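Local coordinates for ABC transporter substrate-binding protein (Bradyrhizobium japonicum, PDB 4I1D) that probably captures small solutes in the periplasm for an ABC transporter, its family being linked to polyamines, and holds D-malate in its pocket, at residues I5-Q10 with V246-E251; G12-A17 with S101-S106; Q18-L23 with P262-Y267. All blocks are in the same frame, centred on the assembly; numbering follows the deposited sequence.

Contact 1: residues I5-Q10 with V246-E251; sequences ITFVSQ and VKFLNE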
loop_
_atom_site.group_PDB
_atom_site.type_symbol
_atom_site.label_atom_id
_atom_site.label_comp_id
_atom_site.label_asym_id
_atom_site.label_seq_id
_atom_site.Cartn_x
_atom_site.Cartn_y
_atom_site.Cartn_z
ATOM N N ILE A 5 -32.431 21.980 24.461
ATOM C CA ILE A 5 -31.254 21.138 24.511
ATOM C C ILE A 5 -31.283 20.248 23.279
ATOM O O ILE A 5 -32.301 20.153 22.588
ATOM C CB ILE A 5 -31.238 20.212 25.747
ATOM C CG1 ILE A 5 -32.475 19.308 25.751
ATOM C CG2 ILE A 5 -31.112 21.017 27.033
ATOM C CD1 ILE A 5 -32.362 18.115 26.679
ATOM N N THR A 6 -30.159 19.602 22.999
ATOM C CA THR A 6 -30.125 18.569 21.981
ATOM C C THR A 6 -29.839 17.241 22.670
ATOM O O THR A 6 -28.825 17.088 23.360
ATOM C CB THR A 6 -29.082 18.853 20.894
ATOM O OG1 THR A 6 -29.482 20.005 20.148
ATOM C CG2 THR A 6 -28.977 17.670 19.938
ATOM N N PHE A 7 -30.768 16.309 22.499
ATOM C CA PHE A 7 -30.706 14.987 23.104
ATOM C C PHE A 7 -30.324 13.963 22.030
ATOM O O PHE A 7 -30.921 13.940 20.956
ATOM C CB PHE A 7 -32.076 14.647 23.685
ATOM C CG PHE A 7 -32.185 13.248 24.202
ATOM C CD1 PHE A 7 -31.832 12.950 25.511
ATOM C CD2 PHE A 7 -32.634 12.226 23.383
ATOM C CE1 PHE A 7 -31.934 11.659 25.994
ATOM C CE2 PHE A 7 -32.734 10.925 23.855
ATOM C CZ PHE A 7 -32.381 10.639 25.163
ATOM N N VAL A 8 -29.347 13.110 22.320
ATOM C CA VAL A 8 -28.852 12.167 21.322
ATOM C C VAL A 8 -28.974 10.712 21.788
ATOM O O VAL A 8 -28.503 10.362 22.866
ATOM C CB VAL A 8 -27.371 12.457 20.999
ATOM C CG1 VAL A 8 -26.863 11.509 19.928
ATOM C CG2 VAL A 8 -27.201 13.918 20.580
ATOM N N SER A 9 -29.592 9.868 20.966
ATOM C CA SER A 9 -29.706 8.441 21.264
ATOM C C SER A 9 -29.459 7.618 19.994
ATOM O O SER A 9 -28.796 8.091 19.070
ATOM C CB SER A 9 -31.073 8.120 21.896
ATOM O OG SER A 9 -31.156 6.761 22.310
ATOM N N GLN A 10 -29.992 6.397 19.938
ATOM C CA GLN A 10 -29.633 5.461 18.867
ATOM C C GLN A 10 -30.667 5.340 17.748
ATOM O O GLN A 10 -30.513 4.514 16.845
ATOM C CB GLN A 10 -29.307 4.073 19.435
ATOM C CG GLN A 10 -27.846 3.859 19.793
ATOM C CD GLN A 10 -27.633 3.638 21.282
ATOM O OE1 GLN A 10 -28.006 4.477 22.106
ATOM N NE2 GLN A 10 -27.032 2.502 21.635
ATOM N N VAL A 246 -29.557 19.807 32.879
ATOM C CA VAL A 246 -29.626 19.235 34.218
ATOM C C VAL A 246 -31.091 19.032 34.592
ATOM O O VAL A 246 -31.470 17.980 35.107
ATOM C CB VAL A 246 -28.904 20.111 35.271
ATOM C CG1 VAL A 246 -29.057 19.509 36.665
ATOM C CG2 VAL A 246 -27.423 20.254 34.915
ATOM N N LYS A 247 -31.913 20.034 34.295
ATOM C CA LYS A 247 -33.351 19.957 34.549
ATOM C C LYS A 247 -34.018 18.812 33.787
ATOM O O LYS A 247 -34.870 18.111 34.334
ATOM C CB LYS A 247 -34.035 21.286 34.220
ATOM C CG LYS A 247 -33.606 22.432 35.118
ATOM C CD LYS A 247 -34.176 23.758 34.626
ATOM C CE LYS A 247 -33.800 24.912 35.554
ATOM N NZ LYS A 247 -34.108 26.242 34.950
ATOM N N PHE A 248 -33.628 18.621 32.531
ATOM C CA PHE A 248 -34.184 17.533 31.737
ATOM C C PHE A 248 -33.830 16.171 32.328
ATOM O O PHE A 248 -34.648 15.254 32.344
ATOM C CB PHE A 248 -33.696 17.600 30.291
ATOM C CG PHE A 248 -33.885 16.318 29.543
ATOM C CD1 PHE A 248 -32.815 15.463 29.324
ATOM C CD2 PHE A 248 -35.140 15.947 29.091
ATOM C CE1 PHE A 248 -32.988 14.273 28.641
ATOM C CE2 PHE A 248 -35.319 14.756 28.411
ATOM C CZ PHE A 248 -34.241 13.915 28.188
ATOM N N LEU A 249 -32.603 16.042 32.805
ATOM C CA LEU A 249 -32.145 14.784 33.375
ATOM C C LEU A 249 -33.069 14.376 34.508
ATOM O O LEU A 249 -33.387 13.204 34.682
ATOM C CB LEU A 249 -30.719 14.921 33.904
ATOM C CG LEU A 249 -29.714 13.977 33.257
ATOM C CD1 LEU A 249 -29.703 14.189 31.754
ATOM C CD2 LEU A 249 -28.329 14.183 33.850
ATOM N N ASN A 250 -33.506 15.359 35.280
ATOM C CA ASN A 250 -34.375 15.070 36.397
ATOM C C ASN A 250 -35.752 14.565 35.951
ATOM O O ASN A 250 -36.286 13.617 36.530
ATOM C CB ASN A 250 -34.496 16.285 37.309
ATOM C CG ASN A 250 -35.315 15.993 38.529
ATOM O OD1 ASN A 250 -34.934 15.159 39.352
ATOM N ND2 ASN A 250 -36.452 16.666 38.660
ATOM N N GLU A 251 -36.318 15.192 34.920
ATOM C CA GLU A 251 -37.563 14.700 34.332
ATOM C C GLU A 251 -37.401 13.346 33.621
ATOM O O GLU A 251 -38.343 12.558 33.553
ATOM C CB GLU A 251 -38.167 15.726 33.366
ATOM C CG GLU A 251 -38.863 16.900 34.051
ATOM C CD GLU A 251 -39.887 16.449 35.088
ATOM O OE1 GLU A 251 -40.885 15.797 34.700
ATOM O OE2 GLU A 251 -39.684 16.735 36.292
#
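Ile-5, on strand 4-9, and Phe-248, on helix 242-252, mark the nearest approach of the two backbones, with CA atoms 8.6 Å apart, so the space between strand and helix is bridged by side chains alone. The CA–CB bonds of Ile-5, Phe-7 and Phe-248 are all directed toward the opposing segment. Ile-5 and Phe-7, two residues apart on the strand, thus meet the single ring of Phe-248 from the same face of the strand. The CD1 methyl of Ile-5 sits over one face of that ring, 3.7 Å from Phe-248 CG, displaced toward the root of the phenyl group. Its offset of 28° from the ring normal fits a CH-pi contact. Ile-5 CG1 lies between the backbone N and the carbonyl carbon (chi1 59°), and an extended second torsion then carries CD1 out to the ring. Phe-7 touches the far end instead: its CD1 is 3.6 Å from Phe-248 CE1 and 3.7 Å from Phe-248 CZ. The ring planes of Phe-7 and Phe-248 stand at 70° with centroids 5.5 Å apart, an oblique pairing. Replacing Phe-248 with an alanine would probably leave the Ile-5 methyl without its aromatic face and open a gap beside Phe-7. Phe-248 also rests on Ile-34 of strand 33-38, which pairs in parallel with strand 4-9, while Leu-249 of the same helix meets Val-59 of strand 59-63, on the other flank of that strand. The helix therefore packs across three neighbouring parallel strands of an alpha/beta lobe, as in the two-lobed periplasmic binding protein fold. All three touching residues are buried, and every contact between them is carbon to carbon, which implies that strand and helix are fitted together here by shape and burial of apolar surface rather than by directional polar bonds.

Contact 2: residues G12-A17 with S101-S106; sequences GAYQAA and SYEFYS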
loop_
_atom_site.group_PDB
_atom_site.type_symbol
_atom_site.label_atom_id
_atom_site.label_comp_id
_atom_site.label_asym_id
_atom_site.label_seq_id
_atom_site.Cartn_x
_atom_site.Cartn_y
_atom_site.Cartn_z
ATOM N N GLY A 12 -34.366 4.887 15.586
ATOM C CA GLY A 12 -35.184 3.705 15.351
ATOM C C GLY A 12 -36.364 3.567 16.302
ATOM O O GLY A 12 -36.833 4.570 16.859
ATOM N N ALA A 13 -36.849 2.334 16.484
ATOM C CA ALA A 13 -38.014 2.109 17.343
ATOM C C ALA A 13 -37.720 2.574 18.764
ATOM O O ALA A 13 -38.580 3.152 19.437
ATOM C CB ALA A 13 -38.419 0.651 17.335
ATOM N N TYR A 14 -36.494 2.316 19.210
ATOM C CA TYR A 14 -36.051 2.710 20.547
ATOM C C TYR A 14 -36.202 4.213 20.801
ATOM O O TYR A 14 -36.819 4.613 21.783
ATOM C CB TYR A 14 -34.611 2.247 20.785
ATOM C CG TYR A 14 -33.964 2.750 22.062
ATOM C CD1 TYR A 14 -34.627 2.691 23.283
ATOM C CD2 TYR A 14 -32.672 3.258 22.043
ATOM C CE1 TYR A 14 -34.018 3.144 24.443
ATOM C CE2 TYR A 14 -32.059 3.701 23.187
ATOM C CZ TYR A 14 -32.727 3.652 24.387
ATOM O OH TYR A 14 -32.093 4.122 25.525
ATOM N N GLN A 15 -35.654 5.053 19.924
ATOM C CA GLN A 15 -35.755 6.502 20.143
ATOM C C GLN A 15 -37.190 7.002 19.962
ATOM O O GLN A 15 -37.598 7.978 20.592
ATOM C CB GLN A 15 -34.790 7.279 19.239
ATOM C CG GLN A 15 -34.645 8.759 19.598
ATOM C CD GLN A 15 -33.304 9.358 19.153
ATOM O OE1 GLN A 15 -32.322 8.642 18.957
ATOM N NE2 GLN A 15 -33.265 10.677 19.003
ATOM N N ALA A 16 -37.961 6.354 19.093
ATOM C CA ALA A 16 -39.352 6.774 18.924
ATOM C C ALA A 16 -40.124 6.510 20.226
ATOM O O ALA A 16 -40.985 7.293 20.630
ATOM C CB ALA A 16 -40.005 6.052 17.757
ATOM N N ALA A 17 -39.799 5.402 20.880
ATOM C CA ALA A 17 -40.467 5.025 22.122
ATOM C C ALA A 17 -40.104 5.998 23.237
ATOM O O ALA A 17 -40.947 6.343 24.061
ATOM C CB ALA A 17 -40.096 3.606 22.514
ATOM N N SER A 101 -28.671 5.749 35.277
ATOM C CA SER A 101 -29.256 4.650 34.503
ATOM C C SER A 101 -30.576 5.063 33.860
ATOM O O SER A 101 -31.438 5.663 34.510
ATOM C CB SER A 101 -29.465 3.415 35.382
ATOM O OG SER A 101 -28.240 3.002 35.955
ATOM N N TYR A 102 -30.738 4.720 32.587
ATOM C CA TYR A 102 -31.852 5.252 31.797
ATOM C C TYR A 102 -32.836 4.160 31.368
ATOM O O TYR A 102 -34.043 4.351 31.438
ATOM C CB TYR A 102 -31.284 6.003 30.600
ATOM C CG TYR A 102 -32.285 6.683 29.688
ATOM C CD1 TYR A 102 -33.185 7.625 30.175
ATOM C CD2 TYR A 102 -32.279 6.424 28.320
ATOM C CE1 TYR A 102 -34.077 8.259 29.324
ATOM C CE2 TYR A 102 -33.158 7.039 27.469
ATOM C CZ TYR A 102 -34.054 7.961 27.970
ATOM O OH TYR A 102 -34.919 8.581 27.106
ATOM N N GLU A 103 -32.307 3.011 30.948
ATOM C CA GLU A 103 -33.124 1.861 30.583
ATOM C C GLU A 103 -32.276 0.582 30.555
ATOM O O GLU A 103 -31.067 0.634 30.318
ATOM C CB GLU A 103 -33.760 2.092 29.213
ATOM C CG GLU A 103 -32.746 2.418 28.127
ATOM C CD GLU A 103 -32.109 1.172 27.494
ATOM O OE1 GLU A 103 -31.000 1.288 26.933
ATOM O OE2 GLU A 103 -32.715 0.082 27.538
ATOM N N PHE A 104 -32.910 -0.563 30.791
ATOM C CA PHE A 104 -32.208 -1.839 30.752
ATOM C C PHE A 104 -32.629 -2.661 29.544
ATOM O O PHE A 104 -33.818 -2.716 29.212
ATOM C CB PHE A 104 -32.481 -2.635 32.015
ATOM C CG PHE A 104 -31.813 -2.087 33.229
ATOM C CD1 PHE A 104 -32.448 -1.137 34.008
ATOM C CD2 PHE A 104 -30.549 -2.531 33.601
ATOM C CE1 PHE A 104 -31.836 -0.634 35.142
ATOM C CE2 PHE A 104 -29.927 -2.027 34.725
ATOM C CZ PHE A 104 -30.570 -1.070 35.499
ATOM N N TYR A 105 -31.645 -3.282 28.888
ATOM C CA TYR A 105 -31.886 -4.224 27.798
ATOM C C TYR A 105 -31.045 -5.467 27.997
ATOM O O TYR A 105 -30.094 -5.452 28.776
ATOM C CB TYR A 105 -31.545 -3.596 26.449
ATOM C CG TYR A 105 -30.104 -3.148 26.282
ATOM C CD1 TYR A 105 -29.202 -3.886 25.525
ATOM C CD2 TYR A 105 -29.654 -1.976 26.859
ATOM C CE1 TYR A 105 -27.883 -3.457 25.348
ATOM C CE2 TYR A 105 -28.344 -1.547 26.697
ATOM C CZ TYR A 105 -27.466 -2.284 25.939
ATOM O OH TYR A 105 -26.174 -1.832 25.786
ATOM N N SER A 106 -31.379 -6.535 27.278
ATOM C CA SER A 106 -30.638 -7.785 27.402
ATOM C C SER A 106 -30.129 -8.298 26.065
ATOM O O SER A 106 -30.783 -8.129 25.032
ATOM C CB SER A 106 -31.506 -8.858 28.054
ATOM O OG SER A 106 -31.959 -8.440 29.328
#
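Tyr-14 and Glu-103 meet close to the ligand pocket: the side chain of Tyr-14 lies about 7 Å from the bound D-malate and about 8 Å from the side chain of Arg-208, a malate-binding residue. The two side chains come from opposite directions, one from helix 12-30 and the other from strand 100-112. Tyr-14 OH is 3.2 Å from Glu-103 CG and 3.3 Å from Glu-103 OE1, and the phenol ring and carboxylate planes are turned 60° apart. Glu-103 CG lies between its backbone N and carbonyl carbon (chi1 55°), and the chain bends at chi2 (84°), which puts CG and the carboxylate beside the hydroxyl. The polar ends are held by other residues: the Tyr-14 hydroxyl bonds to Asp-61 OD2, and Glu-103 OE1 bonds to Thr-231 OG1. Thr-231 also faces the backbones of both Tyr-102 and Glu-103 in a classic beta bulge between strands 100-112 and 219-235, and the CA–CB bonds of both consecutive residues are directed toward the helix, which is consistent with Tyr-102 joining the contact. The Tyr-14 hydroxyl packs at the edge of the Tyr-102 ring, near the ring plane, where Tyr-102 CD2 is 3.6 Å and Tyr-102 CE2 3.7 Å from Tyr-14 OH.

Contact 3: residues Q18-L23 with P262-Y267; sequences QTVAIL and PLHIDY. With SO4 (sulfate ion), chain J.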
loop_
_atom_site.group_PDB
_atom_site.type_symbol
_atom_site.label_atom_id
_atom_site.label_comp_id
_atom_site.label_asym_id
_atom_site.label_seq_id
_atom_site.Cartn_x
_atom_site.Cartn_y
_atom_site.Cartn_z
ATOM N N GLN A 18 -38.841 6.427 23.254
ATOM C CA GLN A 18 -38.364 7.403 24.223
ATOM C C GLN A 18 -39.112 8.704 24.062
ATOM O O GLN A 18 -39.394 9.407 25.034
ATOM C CB GLN A 18 -36.880 7.692 24.007
ATOM C CG GLN A 18 -35.945 6.550 24.347
ATOM C CD GLN A 18 -34.525 6.927 24.006
ATOM O OE1 GLN A 18 -34.025 7.926 24.502
ATOM N NE2 GLN A 18 -33.887 6.162 23.115
ATOM N N THR A 19 -39.397 9.035 22.810
ATOM C CA THR A 19 -40.044 10.290 22.486
ATOM C C THR A 19 -41.448 10.308 23.073
ATOM O O THR A 19 -41.837 11.269 23.738
ATOM C CB THR A 19 -40.071 10.513 20.962
ATOM O OG1 THR A 19 -38.733 10.738 20.499
ATOM C CG2 THR A 19 -40.956 11.711 20.588
ATOM N N VAL A 20 -42.201 9.239 22.840
ATOM C CA VAL A 20 -43.564 9.159 23.343
ATOM C C VAL A 20 -43.598 9.140 24.870
ATOM O O VAL A 20 -44.346 9.889 25.495
ATOM C CB VAL A 20 -44.269 7.909 22.830
ATOM C CG1 VAL A 20 -45.649 7.803 23.453
ATOM C CG2 VAL A 20 -44.370 7.958 21.319
ATOM N N ALA A 21 -42.764 8.287 25.457
ATOM C CA ALA A 21 -42.768 8.046 26.894
ATOM C C ALA A 21 -42.069 9.128 27.700
ATOM O O ALA A 21 -42.491 9.444 28.811
ATOM C CB ALA A 21 -42.112 6.701 27.195
ATOM N N ILE A 22 -40.986 9.676 27.157
ATOM C CA ILE A 22 -40.089 10.502 27.964
ATOM C C ILE A 22 -39.815 11.917 27.456
ATOM O O ILE A 22 -40.005 12.881 28.197
ATOM C CB ILE A 22 -38.757 9.784 28.216
ATOM C CG1 ILE A 22 -39.000 8.541 29.075
ATOM C CG2 ILE A 22 -37.775 10.725 28.886
ATOM C CD1 ILE A 22 -37.770 7.758 29.360
ATOM N N LEU A 23 -39.368 12.049 26.210
ATOM C CA LEU A 23 -38.980 13.356 25.688
ATOM C C LEU A 23 -40.161 14.337 25.614
ATOM O O LEU A 23 -40.109 15.414 26.200
ATOM C CB LEU A 23 -38.287 13.215 24.330
ATOM C CG LEU A 23 -37.123 12.222 24.346
ATOM C CD1 LEU A 23 -36.413 12.158 22.991
ATOM C CD2 LEU A 23 -36.144 12.563 25.452
ATOM N N PRO A 262 -41.500 1.184 28.978
ATOM C CA PRO A 262 -41.836 -0.213 28.661
ATOM C C PRO A 262 -43.276 -0.399 28.200
ATOM O O PRO A 262 -43.688 -1.513 27.878
ATOM C CB PRO A 262 -41.625 -0.936 29.995
ATOM C CG PRO A 262 -41.735 0.123 31.027
ATOM C CD PRO A 262 -41.148 1.350 30.397
ATOM N N LEU A 263 -44.056 0.669 28.182
ATOM C CA LEU A 263 -45.378 0.566 27.591
ATOM C C LEU A 263 -45.234 0.590 26.068
ATOM O O LEU A 263 -46.152 0.222 25.334
ATOM C CB LEU A 263 -46.283 1.700 28.071
ATOM C CG LEU A 263 -46.670 1.670 29.552
ATOM C CD1 LEU A 263 -47.815 2.643 29.821
ATOM C CD2 LEU A 263 -47.074 0.273 29.951
ATOM N N HIS A 264 -44.062 1.006 25.599
ATOM C CA HIS A 264 -43.879 1.276 24.178
ATOM C C HIS A 264 -42.766 0.449 23.552
ATOM O O HIS A 264 -42.631 0.381 22.328
ATOM C CB HIS A 264 -43.658 2.774 23.954
ATOM C CG HIS A 264 -44.873 3.598 24.261
ATOM N ND1 HIS A 264 -44.968 4.405 25.373
ATOM C CD2 HIS A 264 -46.060 3.701 23.617
ATOM C CE1 HIS A 264 -46.158 4.983 25.395
ATOM N NE2 HIS A 264 -46.840 4.573 24.341
ATOM N N ILE A 265 -41.978 -0.191 24.402
ATOM C CA ILE A 265 -40.882 -1.013 23.930
ATOM C C ILE A 265 -40.439 -1.954 25.040
ATOM O O ILE A 265 -40.597 -1.650 26.221
ATOM C CB ILE A 265 -39.710 -0.148 23.416
ATOM C CG1 ILE A 265 -38.768 -0.984 22.544
ATOM C CG2 ILE A 265 -38.993 0.554 24.581
ATOM C CD1 ILE A 265 -37.738 -0.161 21.810
ATOM N N ASP A 266 -39.906 -3.101 24.640
ATOM C CA ASP A 266 -39.555 -4.182 25.552
ATOM C C ASP A 266 -38.247 -3.935 26.323
ATOM O O ASP A 266 -37.392 -4.819 26.413
ATOM C CB ASP A 266 -39.458 -5.491 24.759
ATOM C CG ASP A 266 -39.422 -6.711 25.651
ATOM O OD1 ASP A 266 -40.059 -6.667 26.729
ATOM O OD2 ASP A 266 -38.758 -7.709 25.279
ATOM N N TYR A 267 -38.081 -2.736 26.869
ATOM C CA TYR A 267 -36.904 -2.443 27.678
ATOM C C TYR A 267 -37.345 -2.071 29.079
ATOM O O TYR A 267 -38.482 -1.650 29.279
ATOM C CB TYR A 267 -36.060 -1.339 27.041
ATOM C CG TYR A 267 -35.477 -1.769 25.710
ATOM C CD1 TYR A 267 -35.009 -3.064 25.531
ATOM C CD2 TYR A 267 -35.416 -0.894 24.623
ATOM C CE1 TYR A 267 -34.481 -3.483 24.310
ATOM C CE2 TYR A 267 -34.885 -1.309 23.388
ATOM C CZ TYR A 267 -34.421 -2.607 23.244
ATOM O OH TYR A 267 -33.890 -3.040 22.042
HETATM S S SO4 J . -42.277 -4.705 22.187
HETATM O O1 SO4 J . -43.149 -3.641 22.680
HETATM O O2 SO4 J . -40.881 -4.324 22.379
HETATM O O3 SO4 J . -42.561 -5.933 22.928
HETATM O O4 SO4 J . -42.515 -4.925 20.761
#
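Val-20 and His-264 form the tight part of this contact, a CH-pi pairing between helix 12-30 and the loop that leads from helix 255-260 into strand 268-269. Val-20 CG1 stands 3.4 Å above the imidazole plane, offset toward the rim, and comes within 3.5 Å of His-264 CE1. With CG1 anti to the backbone N (chi1 176°), the valine presents this branch to the ring. Leu-263 CB lies over the opposite face at 4.0 Å from the plane, so the imidazole is sandwiched between the helix and its own loop. A weak hydrogen bond from ND1 to Asn-260 O gives the ring a further hold. The neighbouring pair is looser, although Ala-21 is buried: Ala-21 CB is 4.1 Å from His-264 ND1. Both helix residues fall within a wider pi-type turn, where Gln-18 O accepts from Ile-22 N and from Leu-23 N. Val-20 and His-264 themselves are exposed, and the loop beyond them meets a sulfate, probably from the crystallisation liquor. There Asp-266 is the centre of an inverse gamma turn, and its backbone N gives sulfate O2 a weak hydrogen bond, 2.7 Å long but bent to 126° at the hydrogen.

How the contacts relate
Helix 12-30 supplies one segment to contact 2 and the next to contact 3, whose centres are about 7 Å apart, and reaches contact 1 through Gln-18 and Leu-23; contact 1 is centred about 14 Å from each. Gln-18 is the polar junction: its NE2 is 2.9 Å from Ser-9 OG and its OE1 2.8 Å from Tyr-102 OH, both probable hydrogen bonds. Phe-248 CZ packs 3.6 Å from Leu-23 CD2. Along the chain, contact 2 is nested inside the loop closed by contact 1, whereas contact 3 crosses both. Contact 2 lies near the D-malate, the Tyr-14 side chain about 7 Å from it, against about 14 Å for that of Phe-7 in contact 1; contact 3 lies away from this site.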